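Long-range contacts in 462aa long hypothetical selenium-binding protein (Sulfolobus tokodaii, PDB 2ECE), which is of unknown function but adopts a beta-propeller fold and may bind selenium: residues T11-P16 with D457-P462; I298-E303 with P321-I326. One frame throughout, in Å; residues are numbered along the deposited sequence.

How the interactions relate
From the N terminus the chain runs through 11-16 and helix 16-20 into strand 27-33, which belongs to a four-stranded propeller blade, and then builds one blade after another. Within this path 298-303, on strand 291-304 of a five-stranded blade, meets 321-326, the linker to the next blade, so interaction 2 closes a short local loop and packs that linker against strand 291-304. Strand 443-449 finally pairs with 27-33, and the tail 457-462 returns to 11-16; interaction 1 thus joins the loop before the ring-closing blade's first strand to the tail after its last, and encloses interaction 2. The contacts do not touch: their centres lie 30 Å apart.

Interaction 1. Residues T11-P16 with D457-P462; sequences TFYPSP and DSYCYP
The Tyr459 ring lies with one face against the Ser15-Pro16 peptide link, Pro16 N standing 4.0 Å above its plane and offset toward the rim, while Tyr13 O meets its edge in plane, 3.3 Å from Tyr459 CD2. Pro14 O sits likewise in plane at the edge of the Tyr461 ring, and Tyr459 CE2 comes near the plane of the Tyr13 ring at its edge. One face of the Tyr13 ring carries Thr11 O from its own segment. These loops bring the chain ends together in a seven-bladed beta-propeller whose ring is closed by strand 443-449 pairing with 27-33. Pro16 and Tyr459 pass alongside with their side chains running opposite ways, Pro16 CG lying 3.7 Å from Tyr459 CD1. Tyr459 CG is anti to its own carbonyl carbon (chi1 -45°), which places the ring beside the backbone N, with a face toward the Ser15-Pro16 link. Pro14 O is the polar centre: it accepts a weak, bent hydrogen bond from Tyr461 N (3.3 Å, 131° at the hydrogen), and water 1, which accepts from Cys460 N, can donate to it. The phenol ends are held outside the pair, Tyr13 OH by Gly451 O and Tyr461 OH by Leu85 O. Arg95 forms a salt bridge with Asp457 OD2 and a hydrogen bond to Thr11 O, linking both segments, and a disulfide joins Cys460 to Cys86. Ser15 is the N-cap of helix 16-20; its OG, in the crowded position between backbone N and carbonyl carbon (chi1 56°), makes a weak hydrogen bond with Met18 N. Packing is tightest beside that cap, where Ser15 CB lies 3.0 Å from Tyr461 O.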
ATOM      1  N   THR A  11       6.050  16.843  12.991  1.00 27.81           N
ATOM      2  CA  THR A  11       6.027  15.994  11.804  1.00 25.43           C
ATOM      3  C   THR A  11       4.852  16.320  10.881  1.00 24.36           C
ATOM      4  O   THR A  11       4.657  15.661   9.861  1.00 25.31           O
ATOM      5  CB  THR A  11       5.987  14.501  12.168  1.00 24.00           C
ATOM      6  OG1 THR A  11       4.813  14.225  12.936  1.00 22.98           O
ATOM      7  CG2 THR A  11       7.229  14.121  12.968  1.00 24.28           C
ATOM      8  N   PHE A  12       4.059  17.326  11.247  1.00 23.83           N
ATOM      9  CA  PHE A  12       2.950  17.746  10.398  1.00 22.52           C
ATOM     10  C   PHE A  12       3.547  18.765   9.430  1.00 23.41           C
ATOM     11  O   PHE A  12       4.165  19.742   9.853  1.00 23.46           O
ATOM     12  CB  PHE A  12       1.842  18.427  11.205  1.00 22.48           C
ATOM     13  CG  PHE A  12       1.005  17.489  12.031  1.00 21.69           C
ATOM     14  CD1 PHE A  12       1.205  16.110  11.990  1.00 20.72           C
ATOM     15  CD2 PHE A  12       0.008  17.994  12.861  1.00 19.36           C
ATOM     16  CE1 PHE A  12       0.425  15.251  12.763  1.00 21.06           C
ATOM     17  CE2 PHE A  12      -0.776  17.146  13.634  1.00 21.62           C
ATOM     18  CZ  PHE A  12      -0.566  15.764  13.586  1.00 22.59           C
ATOM     19  N   TYR A  13       3.362  18.537   8.136  1.00 23.32           N
ATOM     20  CA  TYR A  13       3.898  19.438   7.127  1.00 25.21           C
ATOM     21  C   TYR A  13       2.740  20.054   6.353  1.00 24.56           C
ATOM     22  O   TYR A  13       1.833  19.345   5.921  1.00 24.65           O
ATOM     23  CB  TYR A  13       4.817  18.657   6.178  1.00 25.18           C
ATOM     24  CG  TYR A  13       5.688  17.636   6.885  1.00 25.77           C
ATOM     25  CD1 TYR A  13       5.438  16.266   6.747  1.00 26.16           C
ATOM     26  CD2 TYR A  13       6.749  18.036   7.704  1.00 24.28           C
ATOM     27  CE1 TYR A  13       6.220  15.311   7.404  1.00 25.63           C
ATOM     28  CE2 TYR A  13       7.542  17.093   8.373  1.00 26.84           C
ATOM     29  CZ  TYR A  13       7.271  15.728   8.215  1.00 26.57           C
ATOM     30  OH  TYR A  13       8.049  14.793   8.860  1.00 23.10           O
ATOM     31  N   PRO A  14       2.747  21.387   6.173  1.00 25.54           N
ATOM     32  CA  PRO A  14       1.656  22.041   5.436  1.00 24.68           C
ATOM     33  C   PRO A  14       1.587  21.573   3.989  1.00 23.53           C
ATOM     34  O   PRO A  14       0.508  21.329   3.451  1.00 24.54           O
ATOM     35  CB  PRO A  14       2.025  23.530   5.506  1.00 24.70           C
ATOM     36  CG  PRO A  14       2.893  23.631   6.719  1.00 25.86           C
ATOM     37  CD  PRO A  14       3.732  22.381   6.631  1.00 25.68           C
ATOM     38  N   SER A  15       2.755  21.434   3.377  1.00 22.54           N
ATOM     39  CA  SER A  15       2.853  21.070   1.973  1.00 23.03           C
ATOM     40  C   SER A  15       3.933  20.050   1.651  1.00 24.61           C
ATOM     41  O   SER A  15       4.789  19.747   2.483  1.00 24.96           O
ATOM     42  CB  SER A  15       3.169  22.321   1.178  1.00 21.91           C
ATOM     43  OG  SER A  15       4.353  22.895   1.698  1.00 22.71           O
ATOM     44  N   PRO A  16       3.910  19.524   0.417  1.00 25.55           N
ATOM     45  CA  PRO A  16       4.886  18.539  -0.051  1.00 26.71           C
ATOM     46  C   PRO A  16       6.304  19.099   0.071  1.00 27.15           C
ATOM     47  O   PRO A  16       7.213  18.413   0.541  1.00 26.63           O
ATOM     48  CB  PRO A  16       4.469  18.321  -1.502  1.00 26.79           C
ATOM     49  CG  PRO A  16       2.981  18.414  -1.407  1.00 26.50           C
ATOM     50  CD  PRO A  16       2.812  19.660  -0.559  1.00 25.65           C
ATOM     51  N   ASP A 457       0.948  10.526   4.263  1.00 22.04           N
ATOM     52  CA  ASP A 457       0.359  11.854   4.431  1.00 22.72           C
ATOM     53  C   ASP A 457      -0.203  12.495   3.169  1.00 21.84           C
ATOM     54  O   ASP A 457       0.286  12.262   2.068  1.00 22.36           O
ATOM     55  CB  ASP A 457       1.408  12.831   4.979  1.00 22.41           C
ATOM     56  CG  ASP A 457       1.831  12.521   6.392  1.00 23.44           C
ATOM     57  OD1 ASP A 457       2.133  11.344   6.681  1.00 23.58           O
ATOM     58  OD2 ASP A 457       1.876  13.464   7.207  1.00 20.63           O
ATOM     59  N   SER A 458      -1.234  13.312   3.348  1.00 23.11           N
ATOM     60  CA  SER A 458      -1.812  14.071   2.244  1.00 24.83           C
ATOM     61  C   SER A 458      -1.723  15.508   2.757  1.00 23.74           C
ATOM     62  O   SER A 458      -1.714  15.737   3.965  1.00 24.34           O
ATOM     63  CB  SER A 458      -3.262  13.658   1.953  1.00 25.04           C
ATOM     64  OG  SER A 458      -4.078  13.761   3.101  1.00 32.63           O
ATOM     65  N   TYR A 459      -1.638  16.473   1.854  1.00 23.98           N
ATOM     66  CA  TYR A 459      -1.483  17.858   2.279  1.00 24.69           C
ATOM     67  C   TYR A 459      -2.595  18.798   1.817  1.00 25.27           C
ATOM     68  O   TYR A 459      -3.282  18.524   0.828  1.00 24.16           O
ATOM     69  CB  TYR A 459      -0.118  18.349   1.797  1.00 22.66           C
ATOM     70  CG  TYR A 459       0.980  17.335   2.058  1.00 23.10           C
ATOM     71  CD1 TYR A 459       1.276  16.337   1.123  1.00 23.85           C
ATOM     72  CD2 TYR A 459       1.667  17.322   3.269  1.00 23.99           C
ATOM     73  CE1 TYR A 459       2.223  15.349   1.393  1.00 23.83           C
ATOM     74  CE2 TYR A 459       2.618  16.338   3.551  1.00 24.05           C
ATOM     75  CZ  TYR A 459       2.886  15.357   2.612  1.00 23.64           C
ATOM     76  OH  TYR A 459       3.803  14.375   2.900  1.00 24.91           O
ATOM     77  N   CYS A 460      -2.780  19.897   2.546  1.00 24.00           N
ATOM     78  CA  CYS A 460      -3.807  20.866   2.185  1.00 23.69           C
ATOM     79  C   CYS A 460      -3.249  22.156   1.595  1.00 22.02           C
ATOM     80  O   CYS A 460      -4.005  23.063   1.260  1.00 20.94           O
ATOM     81  CB  CYS A 460      -4.695  21.194   3.388  1.00 24.09           C
ATOM     82  SG  CYS A 460      -6.152  20.108   3.488  1.00 26.43           S
ATOM     83  N   TYR A 461      -1.933  22.242   1.459  1.00 21.85           N
ATOM     84  CA  TYR A 461      -1.329  23.448   0.903  1.00 23.78           C
ATOM     85  C   TYR A 461      -0.293  23.106  -0.156  1.00 24.89           C
ATOM     86  O   TYR A 461       0.456  22.138  -0.019  1.00 26.53           O
ATOM     87  CB  TYR A 461      -0.706  24.295   2.020  1.00 20.24           C
ATOM     88  CG  TYR A 461      -1.687  24.560   3.137  1.00 21.72           C
ATOM     89  CD1 TYR A 461      -1.882  23.621   4.155  1.00 20.86           C
ATOM     90  CD2 TYR A 461      -2.507  25.699   3.123  1.00 21.40           C
ATOM     91  CE1 TYR A 461      -2.868  23.800   5.121  1.00 22.54           C
ATOM     92  CE2 TYR A 461      -3.502  25.883   4.085  1.00 22.64           C
ATOM     93  CZ  TYR A 461      -3.678  24.925   5.077  1.00 22.84           C
ATOM     94  OH  TYR A 461      -4.688  25.066   5.998  1.00 24.10           O
ATOM     95  N   PRO A 462      -0.247  23.896  -1.237  1.00 26.02           N
ATOM     96  CA  PRO A 462       0.695  23.679  -2.336  1.00 27.84           C
ATOM     97  C   PRO A 462       2.140  24.035  -2.013  1.00 30.07           C
ATOM     98  O   PRO A 462       3.050  23.599  -2.716  1.00 33.18           O
ATOM     99  CB  PRO A 462       0.120  24.548  -3.446  1.00 28.26           C
ATOM    100  CG  PRO A 462      -0.398  25.720  -2.685  1.00 27.68           C
ATOM    101  CD  PRO A 462      -1.122  25.047  -1.526  1.00 26.53           C
ATOM    102  OXT PRO A 462       2.335  24.798  -1.042  1.00 26.94           O
TER
HETATM  103  O   HOH W   1      -1.518  20.018   5.338  1.00 22.35           O

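Interaction 2. Residues I298-E303 with P321-I326; sequences IEIPAE and PLVTDI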
ATOM      1  N   ILE A 298       1.222   3.671 -18.971  1.00 26.83           N
ATOM      2  CA  ILE A 298       2.319   2.708 -18.908  1.00 26.95           C
ATOM      3  C   ILE A 298       1.758   1.301 -19.075  1.00 28.35           C
ATOM      4  O   ILE A 298       0.740   0.955 -18.481  1.00 27.36           O
ATOM      5  CB  ILE A 298       3.059   2.733 -17.549  1.00 25.82           C
ATOM      6  CG1 ILE A 298       3.726   4.085 -17.314  1.00 25.27           C
ATOM      7  CG2 ILE A 298       4.116   1.636 -17.524  1.00 29.64           C
ATOM      8  CD1 ILE A 298       4.327   4.222 -15.921  1.00 22.35           C
ATOM      9  N   GLU A 299       2.424   0.490 -19.888  1.00 29.35           N
ATOM     10  CA  GLU A 299       1.994  -0.885 -20.090  1.00 30.01           C
ATOM     11  C   GLU A 299       3.242  -1.742 -20.110  1.00 30.95           C
ATOM     12  O   GLU A 299       4.184  -1.467 -20.858  1.00 29.91           O
ATOM     13  CB  GLU A 299       1.225  -1.049 -21.406  1.00 32.07           C
ATOM     14  CG  GLU A 299       0.606  -2.438 -21.577  1.00 34.58           C
ATOM     15  CD  GLU A 299      -0.169  -2.600 -22.876  1.00 38.07           C
ATOM     16  OE1 GLU A 299      -0.998  -1.723 -23.197  1.00 39.93           O
ATOM     17  OE2 GLU A 299       0.042  -3.613 -23.574  1.00 40.88           O
ATOM     18  N   ILE A 300       3.256  -2.768 -19.269  1.00 30.43           N
ATOM     19  CA  ILE A 300       4.392  -3.666 -19.183  1.00 30.79           C
ATOM     20  C   ILE A 300       3.942  -5.060 -19.593  1.00 31.66           C
ATOM     21  O   ILE A 300       3.024  -5.622 -19.001  1.00 31.23           O
ATOM     22  CB  ILE A 300       4.962  -3.705 -17.746  1.00 30.77           C
ATOM     23  CG1 ILE A 300       5.410  -2.297 -17.335  1.00 30.00           C
ATOM     24  CG2 ILE A 300       6.130  -4.683 -17.674  1.00 31.50           C
ATOM     25  CD1 ILE A 300       5.860  -2.190 -15.897  1.00 30.71           C
ATOM     26  N   PRO A 301       4.578  -5.631 -20.630  1.00 32.09           N
ATOM     27  CA  PRO A 301       4.228  -6.970 -21.113  1.00 31.32           C
ATOM     28  C   PRO A 301       4.818  -8.106 -20.280  1.00 30.71           C
ATOM     29  O   PRO A 301       5.793  -7.924 -19.544  1.00 30.16           O
ATOM     30  CB  PRO A 301       4.771  -6.964 -22.538  1.00 32.08           C
ATOM     31  CG  PRO A 301       6.036  -6.176 -22.378  1.00 33.06           C
ATOM     32  CD  PRO A 301       5.568  -4.999 -21.524  1.00 31.98           C
ATOM     33  N   ALA A 302       4.211  -9.282 -20.398  1.00 30.75           N
ATOM     34  CA  ALA A 302       4.688 -10.456 -19.685  1.00 31.55           C
ATOM     35  C   ALA A 302       5.972 -10.927 -20.371  1.00 33.21           C
ATOM     36  O   ALA A 302       6.200 -10.621 -21.544  1.00 32.76           O
ATOM     37  CB  ALA A 302       3.631 -11.554 -19.723  1.00 30.13           C
ATOM     38  N   GLU A 303       6.812 -11.657 -19.641  1.00 34.13           N
ATOM     39  CA  GLU A 303       8.063 -12.164 -20.199  1.00 36.20           C
ATOM     40  C   GLU A 303       7.993 -13.667 -20.447  1.00 37.64           C
ATOM     41  O   GLU A 303       7.839 -14.453 -19.513  1.00 36.89           O
ATOM     42  CB  GLU A 303       9.236 -11.880 -19.255  1.00 36.35           C
ATOM     43  CG  GLU A 303       9.764 -10.453 -19.278  1.00 38.55           C
ATOM     44  CD  GLU A 303      10.542 -10.127 -20.542  1.00 39.35           C
ATOM     45  OE1 GLU A 303      10.801 -11.053 -21.341  1.00 38.89           O
ATOM     46  OE2 GLU A 303      10.905  -8.945 -20.731  1.00 39.92           O
ATOM     47  N   PRO A 321       4.179  -9.359 -15.328  1.00 24.10           N
ATOM     48  CA  PRO A 321       4.953  -8.456 -14.482  1.00 23.17           C
ATOM     49  C   PRO A 321       4.329  -8.369 -13.093  1.00 21.66           C
ATOM     50  O   PRO A 321       5.041  -8.266 -12.096  1.00 21.19           O
ATOM     51  CB  PRO A 321       4.889  -7.131 -15.242  1.00 23.95           C
ATOM     52  CG  PRO A 321       3.570  -7.223 -15.960  1.00 24.66           C
ATOM     53  CD  PRO A 321       3.605  -8.638 -16.476  1.00 24.55           C
ATOM     54  N   LEU A 322       3.000  -8.449 -13.043  1.00 21.72           N
ATOM     55  CA  LEU A 322       2.246  -8.362 -11.792  1.00 21.45           C
ATOM     56  C   LEU A 322       2.645  -7.132 -10.991  1.00 21.37           C
ATOM     57  O   LEU A 322       3.235  -7.240  -9.912  1.00 20.93           O
ATOM     58  CB  LEU A 322       2.453  -9.613 -10.932  1.00 20.24           C
ATOM     59  CG  LEU A 322       1.972 -10.952 -11.500  1.00 19.79           C
ATOM     60  CD1 LEU A 322       2.311 -12.071 -10.516  1.00 18.96           C
ATOM     61  CD2 LEU A 322       0.473 -10.894 -11.760  1.00 18.16           C
ATOM     62  N   VAL A 323       2.338  -5.961 -11.536  1.00 21.29           N
ATOM     63  CA  VAL A 323       2.636  -4.709 -10.850  1.00 22.30           C
ATOM     64  C   VAL A 323       1.581  -4.586  -9.760  1.00 21.10           C
ATOM     65  O   VAL A 323       0.414  -4.318 -10.051  1.00 22.07           O
ATOM     66  CB  VAL A 323       2.543  -3.511 -11.817  1.00 21.26           C
ATOM     67  CG1 VAL A 323       2.712  -2.200 -11.051  1.00 22.31           C
ATOM     68  CG2 VAL A 323       3.635  -3.634 -12.892  1.00 21.32           C
ATOM     69  N   THR A 324       1.996  -4.796  -8.511  1.00 20.64           N
ATOM     70  CA  THR A 324       1.080  -4.752  -7.372  1.00 20.01           C
ATOM     71  C   THR A 324       1.092  -3.477  -6.521  1.00 19.95           C
ATOM     72  O   THR A 324       0.129  -3.209  -5.801  1.00 18.45           O
ATOM     73  CB  THR A 324       1.334  -5.947  -6.440  1.00 19.59           C
ATOM     74  OG1 THR A 324       2.719  -5.979  -6.079  1.00 19.39           O
ATOM     75  CG2 THR A 324       0.958  -7.255  -7.127  1.00 19.97           C
ATOM     76  N   ASP A 325       2.174  -2.705  -6.578  1.00 18.07           N
ATOM     77  CA  ASP A 325       2.243  -1.467  -5.811  1.00 18.79           C
ATOM     78  C   ASP A 325       2.894  -0.329  -6.596  1.00 20.42           C
ATOM     79  O   ASP A 325       3.714  -0.560  -7.491  1.00 19.88           O
ATOM     80  CB  ASP A 325       3.014  -1.680  -4.498  1.00 17.56           C
ATOM     81  CG  ASP A 325       2.880  -0.494  -3.542  1.00 18.95           C
ATOM     82  OD1 ASP A 325       1.746  -0.017  -3.365  1.00 17.82           O
ATOM     83  OD2 ASP A 325       3.891  -0.045  -2.959  1.00 20.07           O
ATOM     84  N   ILE A 326       2.502   0.899  -6.260  1.00 18.51           N
ATOM     85  CA  ILE A 326       3.058   2.101  -6.878  1.00 19.35           C
ATOM     86  C   ILE A 326       3.190   3.152  -5.781  1.00 20.17           C
ATOM     87  O   ILE A 326       2.470   3.107  -4.775  1.00 18.84           O
ATOM     88  CB  ILE A 326       2.154   2.678  -8.003  1.00 18.70           C
ATOM     89  CG1 ILE A 326       0.733   2.901  -7.481  1.00 18.24           C
ATOM     90  CG2 ILE A 326       2.169   1.758  -9.206  1.00 18.98           C
ATOM     91  CD1 ILE A 326      -0.129   3.774  -8.386  1.00 16.39           C
TER
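Ile300 and Pro321 lie alongside each other, their side chains running in opposite directions, whereas Ile300 and Val323 lie roughly perpendicular. The seven-bladed beta-propeller here passes from one blade to the next: 298-303 lies near the end of strand 291-304, and the loop 321-326 leads into strand 326-328. Ile300 serves both partners with different branches. CG2, anti to the backbone N, rests 3.7 Å from Pro321 CB, while CG1 points beside that N and continues extended (chi2 174°), carrying CD1 to 4.0 Å from Val323 CG2. No hydrogen bond spans the two segments; instead Ile300 pairs through its backbone with Ser280, and Glu303 with Val319. Pro321 also touches Leu339, and Val323 touches Ile282, so the linker lies between side chains of the two blades. An alanine in place of Pro321 would remove CG and CD and would probably loosen the packing against Ile300 O and the Pro301-Ala302 backbone. At that end of the proline ring, CD lies 3.8 Å from Ala302 CA, and CG lies 3.5 Å from Ile300 O.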